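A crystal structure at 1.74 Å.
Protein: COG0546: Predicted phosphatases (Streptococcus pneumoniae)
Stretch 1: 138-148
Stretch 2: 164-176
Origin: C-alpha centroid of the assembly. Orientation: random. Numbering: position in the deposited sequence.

Stretch 1, residues 138-148: HKADVIHQALQ
Stretch 2, residues 164-176: KFDMLGARETGIQ

The two helices meet without a single direct hydrogen bond between them, and the backbones come closest where one of them has no side chain: Ala140 and Gly169 bring their CA atoms to 4.4 Å. The helix of residues 139-148 and that of 164-173 cross at -54°, their N-to-C directions 54° apart and their axes 8.5 Å apart at closest approach; the two stretches bury 464 Å², both sides summed. Gly169 makes this possible. A CB there would point toward the first helix and lie 2.8 Å from Lys139 CG, a clash, and 3.3 Å from Ile143 CD1. In its absence Gly169 CA sits 4.3 Å from Ala140 N, and Ile143 CD1 reaches to 3.7 Å from Gly169 C.

The first helix begins after His138, the N-cap residue (phi/psi -123/174), whose backbone N donates to Asp141 OD2 at 3.1 Å; Asp141 (chi1 m) points away from the second stretch. From Lys139 onward phi/psi stay near -60/-46, with regular i to i+4 bonds such as His144 N to Ala140 O, 2.8 Å. The second helix is similar until Thr173 (-102/-10), where Thr173 N to Gly169 O is a weak 3.2 Å bond. Gly174 then takes positive phi (82/14), a conformation in which a CB would jam against the preceding carbonyl O, and Ile175 (-92/165) is extended.

At the N-terminal end, Lys139 folds its chain (chi1 t, chi2 p, chi3 p, chi4 m) along the second helix. Lys139 CG lies 3.6 Å from Phe165 O, and Lys139 NZ forms a salt bridge with Asp166 OD1 at 3.3 Å. Asp166 (chi1 m, chi2 -35°) has a CA-to-CB bond pointing away, but its carboxylate comes back toward the lysine, so opposite charges pair in a buried setting.

Beside the glycine, a water bridges the helices: it accepts from Ala140 N at 2.9 Å and donates to Glu172 OE1 at 3.1 Å. Ala140 N lies in the first turn of its helix, where an amide has no i-4 carbonyl within the helix, and the water supplies an acceptor. Glu172 (chi1 m, chi2 t) also places OE1 3.4 Å from Ala140 CB.

Thr173, chi1 p, turns its two branches to different tasks. Thr173 OG1 donates to Gly169 O at 2.8 Å, satisfying its polarity within its own helix, and lies 3.4 Å from Ile143 CG2. Thr173 CG2 lies 3.5 Å from Ala140 O and packs over one face of the His144 ring, 3.8 Å from the ring centroid and 13° off the normal, a CH-pi contact. His144 (chi1 -81°, chi2 -50°) leaves its backbone sideways, yet its ring comes nearer to the second helix.

Past the helix end, Ile175 (chi1 p, chi2 t) closes the contact with apolar packing: its CD1 is 3.9 Å from Ile143 CG2, and its CG2 3.8 Å from Leu147 CD1. Ile143 and Leu147, both m,t and one turn apart, point toward the second stretch and are buried.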

# COMPACT_ATOMS: atom_id res chain seq x y z
N HIS A 138 -6.39 -2.90 10.24
CA HIS A 138 -5.63 -1.70 9.86
C HIS A 138 -4.16 -2.00 9.72
O HIS A 138 -3.71 -3.09 10.05
CB HIS A 138 -5.82 -0.58 10.89
CG HIS A 138 -7.25 -0.21 11.11
ND1 HIS A 138 -7.88 -0.38 12.32
CD2 HIS A 138 -8.17 0.30 10.26
CE1 HIS A 138 -9.14 0.03 12.22
NE2 HIS A 138 -9.34 0.45 10.98
N LYS A 139 -3.41 -1.00 9.26
CA LYS A 139 -1.98 -1.18 8.97
C LYS A 139 -1.19 -1.75 10.15
O LYS A 139 -0.40 -2.70 9.97
CB LYS A 139 -1.35 0.13 8.43
CG LYS A 139 0.08 0.01 7.84
CD LYS A 139 0.23 -1.10 6.79
CE LYS A 139 -0.03 -0.67 5.33
NZ LYS A 139 -1.13 0.26 5.09
N ALA A 140 -1.39 -1.20 11.36
CA ALA A 140 -0.66 -1.73 12.53
C ALA A 140 -0.91 -3.23 12.78
O ALA A 140 0.02 -3.97 13.09
CB ALA A 140 -1.00 -0.90 13.81
N ASP A 141 -2.17 -3.66 12.65
CA ASP A 141 -2.54 -5.08 12.86
C ASP A 141 -1.85 -6.00 11.84
O ASP A 141 -1.34 -7.09 12.19
CB ASP A 141 -4.05 -5.22 12.77
CG ASP A 141 -4.77 -4.25 13.70
OD1 ASP A 141 -4.53 -4.30 14.92
OD2 ASP A 141 -5.54 -3.41 13.19
N VAL A 142 -1.79 -5.54 10.59
CA VAL A 142 -1.13 -6.29 9.53
C VAL A 142 0.37 -6.44 9.84
O VAL A 142 0.94 -7.54 9.75
CB VAL A 142 -1.38 -5.61 8.14
CG1 VAL A 142 -0.65 -6.35 7.04
CG2 VAL A 142 -2.89 -5.55 7.84
N ILE A 143 0.99 -5.35 10.25
CA ILE A 143 2.41 -5.33 10.62
C ILE A 143 2.64 -6.29 11.81
O ILE A 143 3.56 -7.12 11.78
CB ILE A 143 2.87 -3.89 10.96
CG1 ILE A 143 2.87 -3.01 9.69
CG2 ILE A 143 4.23 -3.88 11.64
CD1 ILE A 143 3.21 -1.54 9.89
N HIS A 144 1.80 -6.17 12.85
CA HIS A 144 1.85 -7.12 13.97
C HIS A 144 1.80 -8.57 13.50
O HIS A 144 2.57 -9.41 13.97
CB HIS A 144 0.70 -6.89 14.97
CG HIS A 144 0.94 -5.78 15.95
ND1 HIS A 144 2.10 -5.67 16.70
CD2 HIS A 144 0.16 -4.74 16.31
CE1 HIS A 144 2.02 -4.59 17.46
NE2 HIS A 144 0.85 -4.01 17.25
N GLN A 145 0.87 -8.87 12.61
CA GLN A 145 0.74 -10.23 12.10
C GLN A 145 2.03 -10.70 11.39
O GLN A 145 2.51 -11.83 11.64
CB GLN A 145 -0.46 -10.32 11.18
CG GLN A 145 -0.65 -11.74 10.67
CD GLN A 145 -1.87 -11.93 9.81
OE1 GLN A 145 -2.62 -10.97 9.53
NE2 GLN A 145 -2.11 -13.18 9.40
N ALA A 146 2.56 -9.86 10.50
CA ALA A 146 3.82 -10.16 9.80
C ALA A 146 4.96 -10.43 10.80
O ALA A 146 5.66 -11.44 10.67
CB ALA A 146 4.20 -9.03 8.81
N LEU A 147 5.12 -9.56 11.79
CA LEU A 147 6.20 -9.69 12.76
C LEU A 147 6.08 -10.98 13.59
O LEU A 147 7.03 -11.78 13.66
CB LEU A 147 6.24 -8.49 13.70
CG LEU A 147 6.71 -7.11 13.21
CD1 LEU A 147 6.35 -6.12 14.29
CD2 LEU A 147 8.21 -7.12 12.96
N GLN A 148 4.90 -11.18 14.18
CA GLN A 148 4.65 -12.36 15.00
C GLN A 148 4.75 -13.68 14.24
O GLN A 148 5.43 -14.60 14.70
CB GLN A 148 3.32 -12.22 15.75
CG GLN A 148 3.36 -11.02 16.69
CD GLN A 148 2.06 -10.76 17.41
OE1 GLN A 148 1.18 -11.63 17.48
NE2 GLN A 148 1.93 -9.55 17.94
N LYS A 164 0.76 8.25 5.02
CA LYS A 164 0.69 8.51 6.45
C LYS A 164 0.26 7.26 7.22
O LYS A 164 0.68 7.05 8.36
CB LYS A 164 -0.28 9.67 6.73
CG LYS A 164 -1.69 9.42 6.25
CD LYS A 164 -2.51 10.70 6.16
CE LYS A 164 -3.08 11.07 7.52
NZ LYS A 164 -4.36 11.86 7.40
N PHE A 165 -0.57 6.42 6.60
CA PHE A 165 -1.00 5.17 7.26
C PHE A 165 0.16 4.20 7.49
O PHE A 165 0.23 3.55 8.52
CB PHE A 165 -2.14 4.52 6.47
CG PHE A 165 -3.29 5.45 6.20
CD1 PHE A 165 -4.30 5.60 7.14
CD2 PHE A 165 -3.34 6.20 5.03
CE1 PHE A 165 -5.37 6.49 6.90
CE2 PHE A 165 -4.40 7.08 4.78
CZ PHE A 165 -5.40 7.23 5.74
N ASP A 166 1.09 4.14 6.54
CA ASP A 166 2.31 3.34 6.68
C ASP A 166 3.18 3.93 7.78
O ASP A 166 3.75 3.20 8.57
CB ASP A 166 3.12 3.37 5.37
CG ASP A 166 2.44 2.60 4.24
OD1 ASP A 166 1.80 1.56 4.52
OD2 ASP A 166 2.49 3.05 3.09
N MSE A 167 3.31 5.26 7.81
CA MSE A 167 4.18 5.91 8.79
C MSE A 167 3.63 5.70 10.20
O MSE A 167 4.38 5.36 11.12
CB MSE A 167 4.32 7.41 8.51
CG MSE A 167 4.84 7.79 7.13
SE MSE A 167 6.69 7.19 6.80
CE MSE A 167 6.33 5.38 5.92
N LEU A 168 2.33 5.90 10.36
CA LEU A 168 1.69 5.72 11.68
C LEU A 168 1.71 4.25 12.10
O LEU A 168 1.92 3.94 13.27
CB LEU A 168 0.25 6.23 11.67
CG LEU A 168 0.06 7.75 11.70
CD1 LEU A 168 -1.37 8.09 11.37
CD2 LEU A 168 0.47 8.32 13.05
N GLY A 169 1.46 3.35 11.15
CA GLY A 169 1.58 1.91 11.41
C GLY A 169 2.95 1.55 11.97
O GLY A 169 3.05 0.76 12.93
N ALA A 170 4.00 2.11 11.39
CA ALA A 170 5.36 1.85 11.84
C ALA A 170 5.55 2.37 13.26
O ALA A 170 6.18 1.71 14.09
CB ALA A 170 6.39 2.49 10.91
N ARG A 171 4.99 3.54 13.54
CA ARG A 171 5.22 4.15 14.85
C ARG A 171 4.49 3.34 15.91
O ARG A 171 5.03 3.06 16.99
CB ARG A 171 4.77 5.62 14.86
CG ARG A 171 4.71 6.16 16.29
CD ARG A 171 4.40 7.63 16.38
NE ARG A 171 4.25 7.97 17.80
CZ ARG A 171 5.27 8.24 18.62
NH1 ARG A 171 6.52 8.24 18.16
NH2 ARG A 171 5.03 8.53 19.89
N GLU A 172 3.25 2.96 15.60
CA GLU A 172 2.44 2.14 16.52
C GLU A 172 3.07 0.79 16.88
O GLU A 172 2.90 0.30 18.00
CB GLU A 172 1.06 1.92 15.94
CG GLU A 172 0.12 3.10 16.21
CD GLU A 172 -0.93 3.30 15.14
OE1 GLU A 172 -0.99 2.48 14.19
OE2 GLU A 172 -1.69 4.31 15.22
N THR A 173 3.81 0.20 15.95
CA THR A 173 4.31 -1.16 16.12
C THR A 173 5.78 -1.17 16.51
O THR A 173 6.33 -2.21 16.89
CB THR A 173 4.15 -1.97 14.82
OG1 THR A 173 4.75 -1.25 13.75
CG2 THR A 173 2.69 -2.22 14.50
N GLY A 174 6.44 -0.02 16.43
CA GLY A 174 7.86 0.06 16.75
C GLY A 174 8.85 -0.35 15.66
O GLY A 174 10.03 -0.53 15.93
N ILE A 175 8.39 -0.49 14.42
CA ILE A 175 9.35 -0.84 13.35
C ILE A 175 9.86 0.45 12.71
O ILE A 175 9.27 1.53 12.90
CB ILE A 175 8.74 -1.77 12.26
CG1 ILE A 175 7.62 -1.04 11.49
CG2 ILE A 175 8.18 -3.09 12.88
CD1 ILE A 175 7.15 -1.77 10.23
N GLN A 176 10.95 0.37 11.96
CA GLN A 176 11.45 1.57 11.29
C GLN A 176 10.54 1.89 10.08
O GLN A 176 9.76 1.05 9.63
CB GLN A 176 12.88 1.37 10.84
CG GLN A 176 13.93 1.46 11.98
CD GLN A 176 15.32 1.38 11.43
OE1 GLN A 176 15.64 2.03 10.43
NE2 GLN A 176 16.16 0.55 12.06
O HOH W 1 -2.56 1.39 11.78